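Local structure of pheromone cOB1/lipoprotein, YaeC family (Enterococcus faecalis, 4EF1) at residues A16-H21 / K235-A240; L6-S11 / K218-V223; K91-K94 / E98-D101; I160-Y165 / V181-N186; R116-L121 / I127-G132. The protein probably binds methionine at the cell surface as a lipid-anchored receptor of the NlpA family, and also serves as precursor of the pheromone cOB1. All coordinates share one frame; numbering follows the deposited sequence. Where two conformers were deposited one is given.

Contact 1. Residues A16-H21 / K235-A240; sequences AEILEH and KKWNGA
E17 and I18, neighbours on helix 12-28, both meet the six-membered end of the W237 indole, but from different directions. The carboxylate of E17 comes in at the ring edge, OE1 lying 3.5 Å from W237 CZ2, with the acid and indole planes turned 27° apart. I18 approaches obliquely: its CG1 reaches W237 CZ3 at 3.8 Å, with CD1 a little farther from that atom, at 4.2 Å. The K236 chain, bent at chi2, sits over one face of the same indole, with CG 3.4 Å above the plane near its centre. The positively polarised rim of the indole suits a carboxylate oxygen and its face suits the lysine methylenes, while NE1 is served by water. One molecule donates to E17 OE1 (2.7 Å) and accepts from W237 NE1; another bridges E17 OE1 and K236 NZ, which stand 4.7 Å apart, so their attraction is probably weakened. W232 meets W237 with its ring nearly perpendicular. W237 also opens a type I' turn, closed by A240, with G239 at positive phi. Such packing on the first helix joins elements from near the two ends of the chain within one lobe, consistent with the two-lobed fold of periplasmic-type binding proteins.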
# COMPACT_ATOMS: atom_id res chain seq x y z
N ALA A 16 -2.69 -11.60 2.02
CA ALA A 16 -3.35 -12.89 2.16
C ALA A 16 -2.38 -13.99 2.59
O ALA A 16 -2.77 -14.90 3.35
CB ALA A 16 -4.07 -13.32 0.87
N GLU A 17 -1.14 -13.90 2.13
CA GLU A 17 -0.10 -14.88 2.55
C GLU A 17 0.25 -14.72 4.07
O GLU A 17 0.45 -15.72 4.79
CB GLU A 17 1.12 -14.80 1.64
CG GLU A 17 0.85 -15.26 0.21
CD GLU A 17 2.11 -15.48 -0.61
OE1 GLU A 17 3.23 -15.12 -0.18
OE2 GLU A 17 1.99 -16.01 -1.71
N ILE A 18 0.18 -13.49 4.58
CA ILE A 18 0.40 -13.21 6.01
C ILE A 18 -0.74 -13.83 6.81
O ILE A 18 -0.49 -14.58 7.77
CB ILE A 18 0.51 -11.68 6.29
CG1 ILE A 18 1.86 -11.18 5.78
CG2 ILE A 18 0.39 -11.37 7.78
CD1 ILE A 18 2.05 -9.65 5.85
N LEU A 19 -1.97 -13.58 6.37
CA LEU A 19 -3.18 -14.15 6.97
C LEU A 19 -3.16 -15.69 7.00
O LEU A 19 -3.39 -16.33 8.05
CB LEU A 19 -4.44 -13.59 6.31
CG LEU A 19 -4.67 -12.09 6.53
CD1 LEU A 19 -5.82 -11.60 5.71
CD2 LEU A 19 -4.85 -11.74 8.02
N GLU A 20 -2.87 -16.31 5.86
CA GLU A 20 -2.76 -17.78 5.84
C GLU A 20 -1.76 -18.24 6.89
O GLU A 20 -2.01 -19.22 7.61
CB GLU A 20 -2.35 -18.32 4.45
CG GLU A 20 -3.40 -18.18 3.34
CD GLU A 20 -4.70 -18.94 3.57
OE1 GLU A 20 -4.69 -20.01 4.21
OE2 GLU A 20 -5.77 -18.43 3.11
N HIS A 21 -0.60 -17.58 6.94
CA HIS A 21 0.47 -17.95 7.86
C HIS A 21 0.06 -17.94 9.32
O HIS A 21 0.50 -18.79 10.09
CB HIS A 21 1.72 -17.09 7.61
CG HIS A 21 2.83 -17.33 8.62
ND1 HIS A 21 3.61 -18.41 8.57
CD2 HIS A 21 3.23 -16.60 9.73
CE1 HIS A 21 4.48 -18.39 9.61
NE2 HIS A 21 4.26 -17.28 10.31
N LYS A 235 11.74 -11.85 7.12
CA LYS A 235 12.53 -12.88 6.43
C LYS A 235 11.94 -13.22 5.07
O LYS A 235 12.66 -13.31 4.08
CB LYS A 235 12.63 -14.13 7.28
N LYS A 236 10.62 -13.38 5.01
CA LYS A 236 9.94 -13.80 3.78
C LYS A 236 10.17 -12.90 2.59
O LYS A 236 10.51 -13.42 1.55
CB LYS A 236 8.44 -13.94 4.03
CG LYS A 236 7.58 -14.45 2.89
CD LYS A 236 7.68 -15.94 2.64
CE LYS A 236 6.80 -16.30 1.46
NZ LYS A 236 6.89 -17.75 1.24
N TRP A 237 10.00 -11.58 2.76
CA TRP A 237 10.14 -10.63 1.68
C TRP A 237 11.37 -9.76 1.74
O TRP A 237 11.43 -8.71 1.08
CB TRP A 237 8.86 -9.78 1.55
CG TRP A 237 7.68 -10.67 1.16
CD1 TRP A 237 7.39 -11.21 -0.09
CD2 TRP A 237 6.63 -11.16 2.04
NE1 TRP A 237 6.25 -11.95 -0.04
CE2 TRP A 237 5.73 -11.95 1.21
CE3 TRP A 237 6.32 -10.98 3.38
CZ2 TRP A 237 4.60 -12.57 1.72
CZ3 TRP A 237 5.17 -11.60 3.90
CH2 TRP A 237 4.33 -12.37 3.09
N ASN A 238 12.33 -10.19 2.56
CA ASN A 238 13.64 -9.56 2.71
C ASN A 238 13.63 -8.07 2.92
O ASN A 238 14.39 -7.35 2.28
CB ASN A 238 14.56 -10.00 1.55
CG ASN A 238 14.96 -11.46 1.69
OD1 ASN A 238 14.59 -12.30 0.88
ND2 ASN A 238 15.68 -11.78 2.79
N GLY A 239 12.77 -7.60 3.81
CA GLY A 239 12.69 -6.19 4.13
C GLY A 239 11.83 -5.31 3.27
O GLY A 239 11.66 -4.16 3.61
N ALA A 240 11.28 -5.80 2.16
CA ALA A 240 10.37 -4.98 1.34
C ALA A 240 9.04 -4.71 2.06
O ALA A 240 8.38 -3.70 1.81
CB ALA A 240 10.15 -5.63 -0.02
O HOH W 1 4.82 -17.32 -0.75
O HOH W 2 5.36 -14.30 -1.69

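Contact 2. Residues L6-S11 / K218-V223; sequences LKVGAS and KKLVKV
L6 and L220 meet through matching rotamers: each has CG anti to the backbone N (chi1 -175° in L6, 177° in L220), which carries the branched ends toward each other between strand and helix. The two side chains run obliquely to one another and touch branch to branch, L6 CD2 lying 3.8 Å from L220 CD2, while L220 CB is 4.2 Å from the same L6 CD2. V8, two residues along the strand and on the same side, places CG2 anti to its carbonyl carbon; that methyl meets L220 CD2 tip to tip at 3.9 Å. One leucine methyl therefore rests on two strand residues at once. A beta-branched valine suits an extended strand, and the longer leucine supplies the reach needed from the helix. L19 of helix 12-28, L33 of strand 31-37 and Y57 of strand 55-60 also pack on V8, placing it in the core between the sheet and its helices. All three touching residues are buried, and no hydrogen bond spans the segments. The chemistry is that of dispersion and exclusion of water: it contributes to the packing of helix 215-225 on strand 4-10 through methyl contacts, without the directional demands of polar pairs.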
# COMPACT_ATOMS: atom_id res chain seq x y z
N LEU A 6 -13.73 -15.53 11.57
CA LEU A 6 -13.38 -14.13 11.25
C LEU A 6 -12.98 -14.13 9.79
O LEU A 6 -11.97 -14.74 9.41
CB LEU A 6 -12.28 -13.57 12.15
CG LEU A 6 -11.95 -12.07 11.96
CD1 LEU A 6 -13.10 -11.16 12.32
CD2 LEU A 6 -10.72 -11.69 12.77
N LYS A 7 -13.80 -13.50 8.96
CA LYS A 7 -13.55 -13.44 7.51
C LYS A 7 -12.82 -12.16 7.16
O LYS A 7 -13.40 -11.07 7.33
CB LYS A 7 -14.85 -13.53 6.72
CG LYS A 7 -15.39 -14.93 6.53
CD LYS A 7 -16.66 -14.94 5.68
CE LYS A 7 -17.13 -16.36 5.42
NZ LYS A 7 -18.61 -16.45 5.29
N VAL A 8 -11.60 -12.27 6.63
CA VAL A 8 -10.80 -11.08 6.28
C VAL A 8 -10.51 -10.99 4.76
O VAL A 8 -10.08 -11.97 4.14
CB VAL A 8 -9.50 -11.02 7.10
CG1 VAL A 8 -8.82 -9.69 6.88
CG2 VAL A 8 -9.78 -11.23 8.60
N GLY A 9 -10.81 -9.85 4.15
CA GLY A 9 -10.51 -9.64 2.73
C GLY A 9 -9.13 -9.03 2.62
O GLY A 9 -8.77 -8.17 3.44
N ALA A 10 -8.36 -9.45 1.61
CA ALA A 10 -6.95 -9.01 1.51
C ALA A 10 -6.41 -9.02 0.10
O ALA A 10 -6.89 -9.77 -0.72
CB ALA A 10 -6.09 -9.93 2.36
N SER A 11 -5.33 -8.24 -0.14
CA SER A 11 -4.60 -8.28 -1.37
C SER A 11 -3.87 -9.63 -1.36
O SER A 11 -3.57 -10.12 -0.25
CB SER A 11 -3.60 -7.15 -1.47
OG SER A 11 -4.20 -5.84 -1.51
N LYS A 218 -9.20 -7.81 17.63
CA LYS A 218 -8.06 -7.44 18.48
C LYS A 218 -7.07 -8.60 18.60
O LYS A 218 -5.89 -8.39 18.56
CB LYS A 218 -8.53 -6.91 19.84
CG LYS A 218 -9.23 -5.55 19.67
CD LYS A 218 -9.50 -4.76 20.95
CE LYS A 218 -10.47 -5.40 21.91
NZ LYS A 218 -10.97 -4.39 22.89
N LYS A 219 -7.57 -9.82 18.70
CA LYS A 219 -6.69 -11.01 18.76
C LYS A 219 -5.85 -11.10 17.49
O LYS A 219 -4.65 -11.38 17.56
CB LYS A 219 -7.53 -12.29 18.94
CG LYS A 219 -7.99 -12.56 20.37
CD LYS A 219 -8.95 -13.73 20.41
CE LYS A 219 -9.50 -13.90 21.79
NZ LYS A 219 -10.30 -15.16 21.78
N LEU A 220 -6.50 -10.86 16.35
CA LEU A 220 -5.84 -10.85 15.05
C LEU A 220 -4.78 -9.80 14.97
O LEU A 220 -3.68 -10.10 14.56
CB LEU A 220 -6.83 -10.62 13.90
CG LEU A 220 -6.25 -10.51 12.48
CD1 LEU A 220 -5.45 -11.74 12.05
CD2 LEU A 220 -7.43 -10.28 11.57
N VAL A 221 -5.10 -8.57 15.34
CA VAL A 221 -4.10 -7.50 15.33
C VAL A 221 -2.89 -7.83 16.19
O VAL A 221 -1.77 -7.55 15.79
CB VAL A 221 -4.71 -6.11 15.72
CG1 VAL A 221 -3.62 -5.04 15.82
CG2 VAL A 221 -5.76 -5.71 14.70
N LYS A 222 -3.11 -8.39 17.38
CA LYS A 222 -2.03 -8.69 18.30
C LYS A 222 -1.15 -9.79 17.69
O LYS A 222 0.07 -9.68 17.77
CB LYS A 222 -2.53 -9.14 19.67
CG LYS A 222 -1.39 -9.36 20.69
CD LYS A 222 -1.93 -9.86 22.02
CE LYS A 222 -0.87 -10.02 23.08
NZ LYS A 222 -1.43 -10.41 24.40
N VAL A 223 -1.77 -10.81 17.09
CA VAL A 223 -1.01 -11.96 16.50
C VAL A 223 -0.20 -11.44 15.32
O VAL A 223 1.02 -11.71 15.21
CB VAL A 223 -1.93 -13.12 16.12
CG1 VAL A 223 -1.20 -14.09 15.19
CG2 VAL A 223 -2.47 -13.81 17.35

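Contact 3. Residues K91-K94 / E98-D101; sequences KKYK and EIPD
Y93 and P100 form the tight half of this contact. The proline comes over one face of the phenol ring, its CD 3.8 Å from the ring centroid and 30° off the normal, a CH-pi interaction in which the slightly positive C-H beside the proline nitrogen faces the aromatic electrons. P100 CG lies farther out, 3.4 Å from Y93 OH, so the pyrrolidine lies over the hydroxyl half of the ring. At the other end of the tyrosine, CB touches I99 CG1 at 4.1 Å. Having CG anti to its carbonyl carbon (chi1 -58°) is what turns the Y93 ring toward the proline. K92 CG lies over the opposite face, offset toward the rim. A flat tyrosine ring and a compact, conformationally restricted proline pack well in a loop that lacks regular backbone bonding.

The polar side is looser and wetter. The extended E98 chain carries OE1 to the backbone N of K94, which donates to it at 3.0 Å; the N-H approaches on the syn side, 29° out of the carboxylate plane. A water donates both to that oxygen, 2.6 Å away, and to K92 O, so solvent shares the work of fixing the carboxylate. E98 and K94 are exposed, as their charges would suggest.

Both segments belong to the loop linking strands 87-89 and 104-108, which are separated in their sheet by strand 172-175. Y93 rests on A171, just before that middle strand, I99 on L150, just before strand 151-156, and K91 forms a salt bridge with D166 at the end of helix 161-166.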
# COMPACT_ATOMS: atom_id res chain seq x y z
N LYS A 91 12.39 -0.39 -17.01
CA LYS A 91 13.28 -1.29 -17.68
C LYS A 91 14.34 -0.51 -18.47
O LYS A 91 15.43 -1.02 -18.66
CB LYS A 91 12.49 -2.21 -18.62
CG LYS A 91 11.54 -3.16 -17.93
CD LYS A 91 10.91 -4.08 -18.96
CE LYS A 91 10.17 -5.24 -18.34
NZ LYS A 91 9.74 -6.09 -19.46
N LYS A 92 14.04 0.70 -18.92
CA LYS A 92 14.94 1.45 -19.81
C LYS A 92 15.95 2.34 -19.08
O LYS A 92 17.10 2.40 -19.47
CB LYS A 92 14.15 2.25 -20.83
CG LYS A 92 14.95 2.75 -22.03
CD LYS A 92 14.03 3.47 -23.05
CE LYS A 92 14.83 4.20 -24.12
NZ LYS A 92 14.04 4.89 -25.20
N TYR A 93 15.51 3.02 -18.03
CA TYR A 93 16.36 3.92 -17.27
C TYR A 93 16.63 3.35 -15.88
O TYR A 93 15.70 3.08 -15.13
CB TYR A 93 15.67 5.28 -17.20
CG TYR A 93 15.40 5.85 -18.56
CD1 TYR A 93 16.43 6.32 -19.34
CD2 TYR A 93 14.10 5.90 -19.08
CE1 TYR A 93 16.19 6.86 -20.60
CE2 TYR A 93 13.85 6.42 -20.35
CZ TYR A 93 14.89 6.88 -21.11
OH TYR A 93 14.71 7.39 -22.36
N LYS A 94 17.91 3.18 -15.55
CA LYS A 94 18.30 2.51 -14.28
C LYS A 94 18.56 3.45 -13.10
O LYS A 94 18.86 2.98 -11.98
CB LYS A 94 19.47 1.56 -14.50
CG LYS A 94 19.23 0.52 -15.58
CD LYS A 94 18.30 -0.61 -15.15
CE LYS A 94 17.45 -1.06 -16.33
NZ LYS A 94 16.67 -2.32 -16.12
N GLU A 98 19.40 9.62 -15.04
CA GLU A 98 19.44 9.26 -16.47
C GLU A 98 18.19 9.63 -17.24
O GLU A 98 18.23 9.68 -18.45
CB GLU A 98 19.62 7.73 -16.66
CG GLU A 98 21.01 7.19 -16.41
CD GLU A 98 21.05 5.66 -16.40
OE1 GLU A 98 20.00 5.01 -16.61
OE2 GLU A 98 22.14 5.10 -16.19
N ILE A 99 17.07 9.84 -16.56
CA ILE A 99 15.79 10.17 -17.22
C ILE A 99 15.88 11.47 -18.05
O ILE A 99 16.32 12.52 -17.54
CB ILE A 99 14.62 10.21 -16.17
CG1 ILE A 99 14.30 8.80 -15.69
CG2 ILE A 99 13.37 10.83 -16.70
CD1 ILE A 99 13.35 8.72 -14.51
N PRO A 100 15.50 11.41 -19.35
CA PRO A 100 15.54 12.60 -20.18
C PRO A 100 14.59 13.68 -19.72
O PRO A 100 13.53 13.38 -19.15
CB PRO A 100 15.13 12.08 -21.56
CG PRO A 100 15.51 10.62 -21.55
CD PRO A 100 15.27 10.18 -20.14
N ASP A 101 14.92 14.92 -20.01
CA ASP A 101 14.02 16.02 -19.72
C ASP A 101 12.70 15.80 -20.46
O ASP A 101 12.67 15.25 -21.58
CB ASP A 101 14.59 17.38 -20.13
CG ASP A 101 15.73 17.86 -19.23
OD1 ASP A 101 16.23 17.09 -18.36
OD2 ASP A 101 16.11 19.04 -19.42
O HOH W 3 19.62 2.73 -17.85

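Contact 4. Residues I160-Y165 / V181-N186; sequences IMTTLY and VDQGLN
Y165 reaches from helix 161-166 toward L185, and its contacts gather at the far end of the ring. From CB the chain leaves with CG anti to the backbone N (chi1 162°), which directs the phenol toward L185. CE2 then touches both leucine methyls, CD2 at 4.0 Å and CD1 at 4.1 Å; CZ stands 4.1 Å from L185 CD2, and OH, at the tip, is 3.8 Å from the same CD2. The side chains run antiparallel past one another, leucine lying oblique to the ring. The aromatic carbons offer the leucine methyls an apolar surface, and the length of the ring spans the distance. One turn back on the helix, T162 meets Q183, which takes part through its methylene CG, 3.9 Å from both T162 OG1 and T162 CG2, the side chains crossing near a right angle. Q183 is the first residue beyond helix 177-182, and G184, at positive phi, is the C-prime residue of the Schellman motif that ends that helix and turns L185 inward. Beneath the contact runs strand 172-175, whose I175 touches T162, Y165 and L185; the contact joins helix 161-166, before that strand, to the turn that ends helix 177-182, after it.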
# COMPACT_ATOMS: atom_id res chain seq x y z
N ILE A 160 -3.10 -1.96 -12.77
CA ILE A 160 -2.47 -2.11 -14.10
C ILE A 160 -1.06 -1.50 -14.19
O ILE A 160 -0.43 -1.57 -15.24
CB ILE A 160 -3.37 -1.64 -15.28
CG1 ILE A 160 -3.27 -0.12 -15.51
CG2 ILE A 160 -4.81 -2.17 -15.16
CD1 ILE A 160 -3.41 0.30 -16.95
N MSE A 161 -0.52 -1.01 -13.09
CA MSE A 161 0.76 -0.31 -13.11
C MSE A 161 1.88 -1.27 -13.51
O MSE A 161 2.82 -0.85 -14.20
CB MSE A 161 1.07 0.38 -11.78
CG MSE A 161 -0.01 1.35 -11.31
SE MSE A 161 -0.61 2.59 -12.65
CE MSE A 161 1.08 3.46 -12.97
N THR A 162 1.80 -2.54 -13.09
CA THR A 162 2.77 -3.53 -13.52
C THR A 162 2.73 -3.79 -15.04
O THR A 162 3.76 -4.11 -15.65
CB THR A 162 2.64 -4.86 -12.75
OG1 THR A 162 1.33 -5.42 -12.92
CG2 THR A 162 2.94 -4.64 -11.24
N THR A 163 1.56 -3.65 -15.64
CA THR A 163 1.43 -3.76 -17.11
C THR A 163 2.16 -2.62 -17.82
O THR A 163 2.89 -2.85 -18.78
CB THR A 163 -0.04 -3.84 -17.52
OG1 THR A 163 -0.61 -4.96 -16.83
CG2 THR A 163 -0.23 -4.00 -19.04
N LEU A 164 1.94 -1.40 -17.34
CA LEU A 164 2.63 -0.23 -17.89
C LEU A 164 4.17 -0.40 -17.82
O LEU A 164 4.88 -0.10 -18.79
CB LEU A 164 2.19 1.05 -17.18
CG LEU A 164 0.74 1.45 -17.50
CD1 LEU A 164 0.28 2.60 -16.64
CD2 LEU A 164 0.56 1.77 -18.97
N TYR A 165 4.64 -0.90 -16.69
CA TYR A 165 6.05 -1.18 -16.51
C TYR A 165 6.54 -2.23 -17.51
O TYR A 165 7.57 -2.01 -18.19
CB TYR A 165 6.31 -1.65 -15.06
CG TYR A 165 7.63 -2.36 -14.86
CD1 TYR A 165 8.83 -1.64 -14.77
CD2 TYR A 165 7.68 -3.76 -14.79
CE1 TYR A 165 10.05 -2.31 -14.59
CE2 TYR A 165 8.88 -4.43 -14.62
CZ TYR A 165 10.06 -3.70 -14.53
OH TYR A 165 11.22 -4.36 -14.35
N VAL A 181 5.59 -6.99 -5.77
CA VAL A 181 6.06 -8.26 -5.17
C VAL A 181 5.35 -9.47 -5.76
O VAL A 181 5.98 -10.45 -6.09
CB VAL A 181 5.96 -8.22 -3.64
CG1 VAL A 181 6.16 -9.62 -3.05
CG2 VAL A 181 7.04 -7.24 -3.14
N ASP A 182 4.05 -9.37 -5.97
CA ASP A 182 3.30 -10.47 -6.57
C ASP A 182 3.79 -10.81 -8.01
O ASP A 182 3.76 -11.95 -8.42
CB ASP A 182 1.80 -10.17 -6.54
CG ASP A 182 0.93 -11.42 -6.67
OD1 ASP A 182 1.43 -12.56 -6.61
OD2 ASP A 182 -0.27 -11.24 -6.81
N GLN A 183 4.24 -9.80 -8.76
CA GLN A 183 4.78 -10.00 -10.10
C GLN A 183 6.29 -10.32 -10.09
O GLN A 183 6.91 -10.33 -11.14
CB GLN A 183 4.49 -8.79 -11.02
CG GLN A 183 3.02 -8.54 -11.32
CD GLN A 183 2.26 -9.78 -11.80
OE1 GLN A 183 1.32 -10.24 -11.13
NE2 GLN A 183 2.69 -10.35 -12.91
N GLY A 184 6.86 -10.60 -8.93
CA GLY A 184 8.26 -11.00 -8.84
C GLY A 184 9.28 -9.89 -8.79
O GLY A 184 10.46 -10.16 -8.98
N LEU A 185 8.85 -8.66 -8.55
CA LEU A 185 9.76 -7.56 -8.38
C LEU A 185 10.15 -7.46 -6.89
O LEU A 185 9.32 -7.69 -6.01
CB LEU A 185 9.14 -6.24 -8.84
CG LEU A 185 8.83 -6.11 -10.34
CD1 LEU A 185 8.03 -4.83 -10.62
CD2 LEU A 185 10.07 -6.18 -11.22
N ASN A 186 11.40 -7.15 -6.63
CA ASN A 186 11.88 -6.89 -5.26
C ASN A 186 12.13 -5.39 -5.17
O ASN A 186 13.10 -4.92 -5.75
CB ASN A 186 13.17 -7.64 -4.99
CG ASN A 186 13.71 -7.40 -3.59
OD1 ASN A 186 13.20 -6.59 -2.77
ND2 ASN A 186 14.76 -8.12 -3.30

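Contact 5. Residues R116-L121 / I127-G132; sequences RVLTIL and ITLKEG. With MSE (selenomethionine), chain C.
I127 is gripped by two leucines of helix 114-123. Its CD1 lies 3.5 Å from L118 CD2 and 3.4 Å from the backbone L118 O, while CG1 rests 3.7 Å from L121 CB. Isoleucine holds CG1 between the backbone N and the carbonyl carbon (chi1 68°), and from there its longer branch can cross the L118 side chain at about a right angle. L129, two residues on and facing the same way, adds a looser touch, its CD2 4.3 Å from L118 CD1. Leucines and a beta-branched isoleucine fit a buried joint that no hydrogen bond spans.

The next shell fixes the two elements. Strand 127-129 pairs with strand 143-146, T128 bonding to D144 and K145, and I143 of that strand also packs on L118. The helix also packs on L88 of strand 87-89, through V117, I120 and L121. The axes of the short segments 116-121 and 127-129 approach to 8.0 Å and run at 123° to each other, so the chain doubles back on itself.

At the start of the segment R116 turns away to the ligand. Its chain is bent at chi3, and NH1 donates to OXT of the bound selenomethionine at 2.9 Å with an N-H...O angle of 152°, the carboxylate oxygen lying at the guanidinium edge near its plane. Salt bridges to D113 and E195 position the arginine. E84, N176 and N203 also hydrogen-bond the ligand. An arginine that binds the ligand carboxylate is a familiar feature of amino-acid sites in bilobal binding proteins.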
# COMPACT_ATOMS: atom_id res chain seq x y z
N ARG A 116 3.72 10.38 -2.41
CA ARG A 116 4.80 9.42 -2.32
C ARG A 116 5.78 9.52 -3.50
O ARG A 116 6.97 9.48 -3.30
CB ARG A 116 4.23 8.02 -2.19
CG ARG A 116 3.22 7.82 -1.06
CD ARG A 116 2.65 6.44 -0.94
NE ARG A 116 3.52 5.46 -0.28
CZ ARG A 116 3.21 4.18 -0.14
NH1 ARG A 116 2.01 3.72 -0.52
NH2 ARG A 116 4.05 3.37 0.48
N VAL A 117 5.27 9.62 -4.73
CA VAL A 117 6.14 9.84 -5.89
C VAL A 117 6.78 11.24 -5.78
O VAL A 117 7.96 11.41 -6.11
CB VAL A 117 5.42 9.66 -7.24
CG1 VAL A 117 4.51 10.86 -7.53
CG2 VAL A 117 6.45 9.46 -8.37
N LEU A 118 6.00 12.23 -5.29
CA LEU A 118 6.53 13.57 -5.09
C LEU A 118 7.68 13.57 -4.04
O LEU A 118 8.69 14.24 -4.29
CB LEU A 118 5.40 14.55 -4.69
CG LEU A 118 4.35 14.87 -5.77
CD1 LEU A 118 3.32 15.87 -5.27
CD2 LEU A 118 5.00 15.43 -7.02
N THR A 119 7.54 12.83 -2.92
CA THR A 119 8.61 12.75 -1.91
C THR A 119 9.83 12.00 -2.50
O THR A 119 10.97 12.35 -2.21
CB THR A 119 8.23 12.02 -0.58
OG1 THR A 119 8.07 10.61 -0.79
CG2 THR A 119 6.99 12.64 0.08
N ILE A 120 9.59 10.98 -3.31
CA ILE A 120 10.72 10.26 -3.93
C ILE A 120 11.54 11.25 -4.83
O ILE A 120 12.73 11.36 -4.70
CB ILE A 120 10.26 9.02 -4.72
CG1 ILE A 120 9.79 7.92 -3.76
CG2 ILE A 120 11.37 8.53 -5.68
CD1 ILE A 120 9.00 6.82 -4.44
N LEU A 121 10.84 11.98 -5.71
CA LEU A 121 11.49 12.91 -6.62
C LEU A 121 12.17 14.10 -5.86
O LEU A 121 13.27 14.53 -6.25
CB LEU A 121 10.50 13.40 -7.69
CG LEU A 121 9.99 12.28 -8.62
CD1 LEU A 121 8.82 12.77 -9.44
CD2 LEU A 121 11.11 11.64 -9.46
N ILE A 127 12.65 17.59 -7.86
CA ILE A 127 11.57 18.56 -7.69
C ILE A 127 11.57 19.18 -6.29
O ILE A 127 12.13 18.64 -5.35
CB ILE A 127 10.16 17.96 -7.93
CG1 ILE A 127 9.78 16.94 -6.83
CG2 ILE A 127 9.98 17.44 -9.39
CD1 ILE A 127 8.33 16.50 -6.82
N THR A 128 10.93 20.34 -6.17
CA THR A 128 10.58 20.92 -4.88
C THR A 128 9.06 21.22 -4.91
O THR A 128 8.49 21.32 -6.00
CB THR A 128 11.37 22.18 -4.58
OG1 THR A 128 10.98 23.23 -5.46
CG2 THR A 128 12.86 21.89 -4.67
N LEU A 129 8.44 21.33 -3.75
CA LEU A 129 7.01 21.70 -3.65
C LEU A 129 6.93 23.16 -3.27
O LEU A 129 7.86 23.69 -2.66
CB LEU A 129 6.29 20.79 -2.63
CG LEU A 129 6.39 19.31 -2.97
CD1 LEU A 129 5.56 18.40 -2.06
CD2 LEU A 129 6.01 19.08 -4.43
N LYS A 130 5.85 23.83 -3.67
CA LYS A 130 5.69 25.27 -3.39
C LYS A 130 5.70 25.56 -1.90
O LYS A 130 5.29 24.71 -1.11
CB LYS A 130 4.38 25.83 -3.98
CG LYS A 130 4.34 25.97 -5.48
CD LYS A 130 2.94 26.30 -5.99
CE LYS A 130 2.83 26.10 -7.48
NZ LYS A 130 1.41 26.10 -7.92
N GLU A 131 6.18 26.75 -1.55
CA GLU A 131 6.11 27.31 -0.20
C GLU A 131 4.66 27.37 0.25
O GLU A 131 3.80 27.90 -0.46
CB GLU A 131 6.66 28.75 -0.16
CG GLU A 131 8.14 28.89 0.15
CD GLU A 131 8.43 28.90 1.65
OE1 GLU A 131 8.22 27.85 2.30
OE2 GLU A 131 8.88 29.94 2.16
N GLY A 132 4.41 26.86 1.45
CA GLY A 132 3.08 26.89 2.03
C GLY A 132 2.13 25.91 1.40
O GLY A 132 0.92 26.13 1.42
N MSE C . -0.44 -2.15 -0.18
CA MSE C . -0.55 -0.74 -0.74
C MSE C . 0.59 0.17 -0.29
O MSE C . 0.96 0.16 0.89
OXT MSE C . 1.10 1.00 -1.10
CB MSE C . -1.91 -0.11 -0.42
CG MSE C . -2.18 1.25 -1.09
SE MSE C . -3.77 2.05 -0.38
CE MSE C . -5.14 0.81 -1.11

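Contacts 1 and 2, centred 14 Å apart, belong to the lobe built on the six-stranded sheet, where they bring the first strand and helix against the last two long helices; L19 of contact 1 packs on V8 and A10. Along the chain their segments alternate. Contacts 3, 5 and 4, in that order, are nested within the loops closed by contacts 1 and 2 and lie in the lobe of the five-stranded sheet. Contacts 3 and 4 touch through K91 and Y165, and contact 4 reaches contact 1 through V181 and W237, apparently across the lobes. Contact 5, centred about 31 Å from contact 1, supplies R116 to the selenomethionine pocket, consistent with binding between two lobes.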